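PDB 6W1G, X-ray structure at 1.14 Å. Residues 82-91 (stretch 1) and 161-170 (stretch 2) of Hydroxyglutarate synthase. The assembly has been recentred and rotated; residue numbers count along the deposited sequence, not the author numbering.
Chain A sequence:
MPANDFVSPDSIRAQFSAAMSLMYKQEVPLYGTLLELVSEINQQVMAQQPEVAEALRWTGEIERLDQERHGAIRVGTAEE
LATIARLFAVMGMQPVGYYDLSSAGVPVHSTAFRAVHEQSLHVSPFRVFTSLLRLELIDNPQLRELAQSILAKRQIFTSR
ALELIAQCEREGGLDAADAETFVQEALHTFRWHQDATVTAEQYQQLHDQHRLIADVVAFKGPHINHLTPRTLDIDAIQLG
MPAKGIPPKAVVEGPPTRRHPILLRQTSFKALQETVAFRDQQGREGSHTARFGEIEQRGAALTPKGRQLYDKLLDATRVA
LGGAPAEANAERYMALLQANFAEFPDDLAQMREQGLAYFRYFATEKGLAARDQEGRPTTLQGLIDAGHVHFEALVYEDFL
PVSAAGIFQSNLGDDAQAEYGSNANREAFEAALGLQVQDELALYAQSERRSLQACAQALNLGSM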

ATOM      1  N   ALA A  82       7.464   8.771  15.033  1.00 13.97           N
ATOM      2  CA  ALA A  82       6.364   9.310  15.825  1.00 14.02           C
ATOM      3  C   ALA A  82       5.827  10.593  15.230  1.00 13.66           C
ATOM      4  O   ALA A  82       4.618  10.826  15.208  1.00 13.23           O
ATOM      5  CB  ALA A  82       6.826   9.549  17.270  1.00 15.54           C
ATOM      6  N   THR A  83       6.724  11.448  14.719  1.00 13.51           N
ATOM      7  CA  THR A  83       6.257  12.704  14.155  1.00 13.52           C
ATOM      8  C   THR A  83       5.563  12.488  12.826  1.00 12.94           C
ATOM      9  O   THR A  83       4.550  13.143  12.521  1.00 13.90           O
ATOM     10  CB  THR A  83       7.448  13.657  14.024  1.00 13.88           C
ATOM     11  OG1 THR A  83       8.018  13.887  15.311  1.00 17.41           O
ATOM     12  CG2 THR A  83       6.970  14.985  13.506  1.00 15.63           C
ATOM     13  N   ILE A  84       6.087  11.557  12.015  1.00 13.13           N
ATOM     14  CA  ILE A  84       5.405  11.292  10.772  1.00 12.48           C
ATOM     15  C   ILE A  84       4.017  10.696  10.982  1.00 11.05           C
ATOM     16  O   ILE A  84       3.106  10.995  10.202  1.00 11.24           O
ATOM     17  CB  ILE A  84       6.310  10.503   9.840  1.00 15.91           C
ATOM     18  CG1 ILE A  84       6.055  11.046   8.450  1.00 17.94           C
ATOM     19  CG2 ILE A  84       6.185   9.152  10.008  1.00 15.82           C
ATOM     20  CD1 ILE A  84       7.127  10.703   7.539  1.00 18.73           C
ATOM     21  N   ALA A  85       3.797   9.932  12.060  1.00 11.87           N
ATOM     22  CA  ALA A  85       2.444   9.502  12.367  1.00 11.13           C
ATOM     23  C   ALA A  85       1.534  10.686  12.601  1.00 11.20           C
ATOM     24  O   ALA A  85       0.374  10.691  12.173  1.00 11.25           O
ATOM     25  CB  ALA A  85       2.456   8.595  13.583  1.00 11.98           C
ATOM     26  N   ARG A  86       2.032  11.715  13.306  1.00 11.19           N
ATOM     27  CA  ARG A  86       1.230  12.919  13.534  1.00 11.86           C
ATOM     28  C   ARG A  86       0.945  13.661  12.237  1.00 11.26           C
ATOM     29  O   ARG A  86      -0.136  14.197  12.034  1.00 11.65           O
ATOM     30  CB  ARG A  86       1.921  13.849  14.533  1.00 12.82           C
ATOM     31  CG  ARG A  86       2.049  13.245  15.906  1.00 14.72           C
ATOM     32  CD  ARG A  86       2.939  14.130  16.789  1.00 18.41           C
ATOM     33  NE  ARG A  86       2.369  15.461  16.975  1.00 19.58           N
ATOM     34  CZ  ARG A  86       3.041  16.595  16.896  1.00 23.31           C
ATOM     35  NH1 ARG A  86       4.348  16.602  16.627  1.00 29.00           N
ATOM     36  NH2 ARG A  86       2.387  17.739  17.072  1.00 22.57           N
ATOM     37  N   LEU A  87       1.946  13.741  11.351  1.00 10.84           N
ATOM     38  CA  LEU A  87       1.775  14.339  10.039  1.00 10.73           C
ATOM     39  C   LEU A  87       0.676  13.633   9.255  1.00  9.82           C
ATOM     40  O   LEU A  87      -0.228  14.272   8.694  1.00 10.94           O
ATOM     41  CB  LEU A  87       3.118  14.277   9.293  1.00 11.93           C
ATOM     42  CG  LEU A  87       3.230  14.995   7.961  1.00 13.07           C
ATOM     43  CD1 LEU A  87       4.679  15.420   7.687  1.00 15.79           C
ATOM     44  CD2 LEU A  87       2.701  14.137   6.837  1.00 15.80           C
ATOM     45  N   PHE A  88       0.747  12.307   9.205  1.00 10.59           N
ATOM     46  CA  PHE A  88      -0.244  11.558   8.457  1.00  9.96           C
ATOM     47  C   PHE A  88      -1.626  11.591   9.100  1.00  9.42           C
ATOM     48  O   PHE A  88      -2.625  11.509   8.381  1.00 10.10           O
ATOM     49  CB  PHE A  88       0.255  10.121   8.243  1.00 12.17           C
ATOM     50  CG  PHE A  88       1.394   9.979   7.285  1.00 13.98           C
ATOM     51  CD1 PHE A  88       1.404  10.646   6.100  1.00 17.91           C
ATOM     52  CD2 PHE A  88       2.441   9.116   7.574  1.00 15.77           C
ATOM     53  CE1 PHE A  88       2.455  10.477   5.210  1.00 19.72           C
ATOM     54  CE2 PHE A  88       3.461   8.968   6.707  1.00 17.55           C
ATOM     55  CZ  PHE A  88       3.477   9.655   5.539  1.00 16.07           C
ATOM     56  N   ALA A  89      -1.699  11.763  10.404  1.00 10.04           N
ATOM     57  CA  ALA A  89      -2.995  11.867  11.058  1.00 10.83           C
ATOM     58  C   ALA A  89      -3.755  13.116  10.621  1.00 10.75           C
ATOM     59  O   ALA A  89      -4.984  13.088  10.581  1.00 11.25           O
ATOM     60  CB  ALA A  89      -2.818  11.842  12.587  1.00 12.65           C
ATOM     61  N   VAL A  90      -3.057  14.191  10.239  1.00 10.00           N
ATOM     62  CA  VAL A  90      -3.725  15.378   9.684  1.00 10.81           C
ATOM     63  C   VAL A  90      -4.559  14.995   8.481  1.00 10.30           C
ATOM     64  O   VAL A  90      -5.600  15.591   8.191  1.00 11.55           O
ATOM     65  CB  VAL A  90      -2.679  16.461   9.313  1.00 10.40           C
ATOM     66  CG1 VAL A  90      -3.348  17.617   8.591  1.00 11.83           C
ATOM     67  CG2 VAL A  90      -1.975  16.921  10.572  1.00 11.87           C
ATOM     68  N   MET A  91      -4.089  13.997   7.731  1.00  9.73           N
ATOM     69  CA  MET A  91      -4.731  13.511   6.516  1.00  9.92           C
ATOM     70  C   MET A  91      -5.555  12.252   6.738  1.00 10.04           C
ATOM     71  O   MET A  91      -5.827  11.522   5.775  1.00 10.42           O
ATOM     72  CB  MET A  91      -3.664  13.279   5.457  1.00 11.72           C
ATOM     73  CG  MET A  91      -2.938  14.547   5.132  1.00 14.55           C
ATOM     74  SD  MET A  91      -1.756  14.430   3.811  1.00 14.45           S
ATOM     75  CE  MET A  91      -0.597  13.519   4.532  1.00 16.81           C
TER
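Stretch 2 (161-170) ALELIAQCER

Stretch 2 is helical along its whole length, part of a longer helix that begins before Ala161 and runs on past Arg170. Its backbone holds a regular i to i+4 pattern, starting with Ile165 N to Ala161 O (3.0 Å). It lies across the helix of stretch 1 at a crossing angle of 61°. Their N-to-C directions differ by that angle, so the helices run obliquely, nearer parallel than antiparallel. The axes approach to 9.6 Å, and the helices touch over a short patch rather than along their length. The nearest CA atoms are Leu87 CA and Ile165 CA, 6.1 Å apart, and 408 Å² of surface is buried in all, both sides summed.

Ile165 covers the most surface of any residue in stretch 2. Its CA-to-CB bond points toward stretch 1, and with chi1 m and chi2 t its CD1 reaches in to lie 3.7 Å from Leu87 CA and 3.8 Å from Leu87 CB. A branched, wholly apolar side chain suits this buried place, since it packs against backbone and side chain alike and leaves no polar group unpaired.

Arg86 covers nearly as much, and serves two kinds of neighbour. One face of its guanidinium is covered by Ile165 CG2, 3.7 Å from Arg86 NH2; the planar group is poorly solvated over its faces and accepts a methyl there. Its edge, where the N-H groups point, meets Glu169. Arg86 NE donates to Glu169 OE2 at 2.9 Å and Arg86 NH2 to Glu169 OE1, also at 2.9 Å, the second being the straighter bond. The two-pronged salt bridge matches the paired oxygens of a carboxylate to two nitrogens of the guanidinium. The CA-to-CB bond of Glu169 points sideways, yet the end of the side chain comes nearer, which lets an exposed residue reach back to the contact. Water 1 donates to Arg86 O (2.8 Å) and Glu169 OE2 (2.7 Å), while water 2 accepts from Arg86 NH2 (2.9 Å) and donates to Leu162 O (2.8 Å).

Val90, one turn on from Arg86, is the third large contributor. Its CA-to-CB bond points toward stretch 2, and the side chain spans successive turns of that helix: Val90 CG2 lies 4.2 Å from Ile165 CG1, and both Val90 CG1 and Val90 CG2 lie 4.0 Å from Cys168 SG. The compact valine and the small, weakly polar cysteine meet at van der Waals distance. Toward the start of both stretches, Thr83 turns its methyl to the apolar contact, with CG2 3.7 Å from Leu162 CD2, while its hydroxyl is hydrogen-bonded elsewhere in the structure.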

ATOM      1  N   ALA A 161       5.586  22.972   8.749  1.00 11.02           N
ATOM      2  CA  ALA A 161       4.822  21.725   8.839  1.00 11.48           C
ATOM      3  C   ALA A 161       4.502  21.382  10.284  1.00 10.99           C
ATOM      4  O   ALA A 161       3.387  20.985  10.603  1.00 11.81           O
ATOM      5  CB  ALA A 161       5.577  20.584   8.164  1.00 11.74           C
ATOM      6  N   LEU A 162       5.511  21.453  11.158  1.00 11.28           N
ATOM      7  CA  LEU A 162       5.314  21.114  12.561  1.00 11.38           C
ATOM      8  C   LEU A 162       4.291  22.037  13.216  1.00 10.94           C
ATOM      9  O   LEU A 162       3.451  21.588  14.002  1.00 12.29           O
ATOM     10  CB  LEU A 162       6.654  21.151  13.293  1.00 12.51           C
ATOM     11  CG  LEU A 162       7.662  20.107  12.828  1.00 12.88           C
ATOM     12  CD1 LEU A 162       9.001  20.363  13.514  1.00 15.88           C
ATOM     13  CD2 LEU A 162       7.165  18.687  13.076  1.00 14.68           C
ATOM     14  N   GLU A 163       4.314  23.327  12.854  1.00 11.19           N
ATOM     15  CA  GLU A 163       3.334  24.260  13.391  1.00 11.97           C
ATOM     16  C   GLU A 163       1.927  23.859  12.986  1.00 10.87           C
ATOM     17  O   GLU A 163       0.995  23.920  13.793  1.00 11.52           O
ATOM     18  CB  GLU A 163       3.630  25.670  12.887  1.00 12.12           C
ATOM     19  CG  GLU A 163       4.848  26.303  13.478  1.00 13.41           C
ATOM     20  CD  GLU A 163       5.258  27.585  12.805  1.00 13.28           C
ATOM     21  OE1 GLU A 163       4.642  28.064  11.812  1.00 14.44           O
ATOM     22  OE2 GLU A 163       6.272  28.139  13.270  1.00 17.30           O
ATOM     23  N   LEU A 164       1.747  23.484  11.704  1.00 11.50           N
ATOM     24  CA  LEU A 164       0.403  23.191  11.226  1.00 11.22           C
ATOM     25  C   LEU A 164      -0.102  21.857  11.763  1.00 10.85           C
ATOM     26  O   LEU A 164      -1.306  21.726  12.024  1.00 11.20           O
ATOM     27  CB  LEU A 164       0.388  23.223   9.703  1.00 10.84           C
ATOM     28  CG  LEU A 164       0.477  24.633   9.119  1.00 12.88           C
ATOM     29  CD1 LEU A 164       0.845  24.601   7.629  1.00 13.95           C
ATOM     30  CD2 LEU A 164      -0.864  25.347   9.310  1.00 16.34           C
ATOM     31  N   ILE A 165       0.778  20.887  12.004  1.00 10.77           N
ATOM     32  CA  ILE A 165       0.397  19.649  12.688  1.00 10.86           C
ATOM     33  C   ILE A 165      -0.123  19.962  14.088  1.00 10.36           C
ATOM     34  O   ILE A 165      -1.198  19.511  14.515  1.00 11.50           O
ATOM     35  CB  ILE A 165       1.569  18.668  12.745  1.00 11.65           C
ATOM     36  CG1 ILE A 165       1.944  18.195  11.333  1.00 13.20           C
ATOM     37  CG2 ILE A 165       1.235  17.473  13.599  1.00 14.01           C
ATOM     38  CD1 ILE A 165       3.262  17.471  11.264  1.00 16.24           C
ATOM     39  N   ALA A 166       0.620  20.797  14.824  1.00 10.70           N
ATOM     40  CA  ALA A 166       0.214  21.161  16.185  1.00 12.20           C
ATOM     41  C   ALA A 166      -1.104  21.925  16.171  1.00 11.00           C
ATOM     42  O   ALA A 166      -1.978  21.715  17.035  1.00 12.27           O
ATOM     43  CB  ALA A 166       1.331  21.946  16.867  1.00 13.18           C
ATOM     44  N   GLN A 167      -1.247  22.851  15.225  1.00 10.92           N
ATOM     45  CA  GLN A 167      -2.472  23.621  15.087  1.00 10.96           C
ATOM     46  C   GLN A 167      -3.664  22.716  14.803  1.00 10.60           C
ATOM     47  O   GLN A 167      -4.748  22.857  15.419  1.00 11.99           O
ATOM     48  CB  GLN A 167      -2.310  24.640  13.981  1.00 11.96           C
ATOM     49  CG  GLN A 167      -3.505  25.517  13.799  1.00 12.10           C
ATOM     50  CD  GLN A 167      -3.338  26.473  12.638  1.00 12.92           C
ATOM     51  OE1 GLN A 167      -2.264  27.057  12.448  1.00 16.20           O
ATOM     52  NE2 GLN A 167      -4.396  26.693  11.904  1.00 14.86           N
ATOM     53  N   CYS A 168      -3.493  21.767  13.881  1.00 10.82           N
ATOM     54  CA  CYS A 168      -4.563  20.837  13.542  1.00 10.89           C
ATOM     55  C   CYS A 168      -5.016  20.087  14.782  1.00 10.89           C
ATOM     56  O   CYS A 168      -6.217  19.923  15.028  1.00 12.86           O
ATOM     57  CB  CYS A 168      -4.082  19.884  12.452  1.00 12.01           C
ATOM     58  SG  CYS A 168      -5.319  18.791  11.855  1.00 14.23           S
ATOM     59  N   GLU A 169      -4.044  19.591  15.566  1.00 11.03           N
ATOM     60  CA  GLU A 169      -4.391  18.815  16.763  1.00 11.43           C
ATOM     61  C   GLU A 169      -5.139  19.673  17.772  1.00 12.30           C
ATOM     62  O   GLU A 169      -6.135  19.229  18.357  1.00 13.07           O
ATOM     63  CB  GLU A 169      -3.126  18.237  17.379  1.00 12.30           C
ATOM     64  CG  GLU A 169      -2.455  17.220  16.537  1.00 12.91           C
ATOM     65  CD  GLU A 169      -1.016  16.879  16.924  1.00 14.96           C
ATOM     66  OE1 GLU A 169      -0.456  17.537  17.828  1.00 20.84           O
ATOM     67  OE2 GLU A 169      -0.432  15.962  16.326  1.00 15.73           O
ATOM     68  N   ARG A 170      -4.663  20.895  18.003  1.00 11.85           N
ATOM     69  CA  ARG A 170      -5.228  21.734  19.053  1.00 13.35           C
ATOM     70  C   ARG A 170      -6.618  22.226  18.689  1.00 12.11           C
ATOM     71  O   ARG A 170      -7.485  22.349  19.571  1.00 12.89           O
ATOM     72  CB  ARG A 170      -4.287  22.935  19.298  1.00 19.05           C
ATOM     73  CG  ARG A 170      -4.860  24.017  20.134  1.00 21.49           C
ATOM     74  CD  ARG A 170      -3.901  25.140  20.315  1.00 28.78           C
ATOM     75  NE  ARG A 170      -2.729  25.170  19.461  1.00 34.43           N
ATOM     76  CZ  ARG A 170      -2.604  25.894  18.354  1.00 35.88           C
ATOM     77  NH1 ARG A 170      -3.596  26.650  17.886  1.00 35.54           N
ATOM     78  NH2 ARG A 170      -1.462  25.839  17.710  1.00 37.51           N
TER
HETATM   79  O   HOH W   1      -1.720  14.867  14.257  1.00 15.21           O
HETATM   80  O   HOH W   2       4.182  19.625  15.871  1.00 24.81           O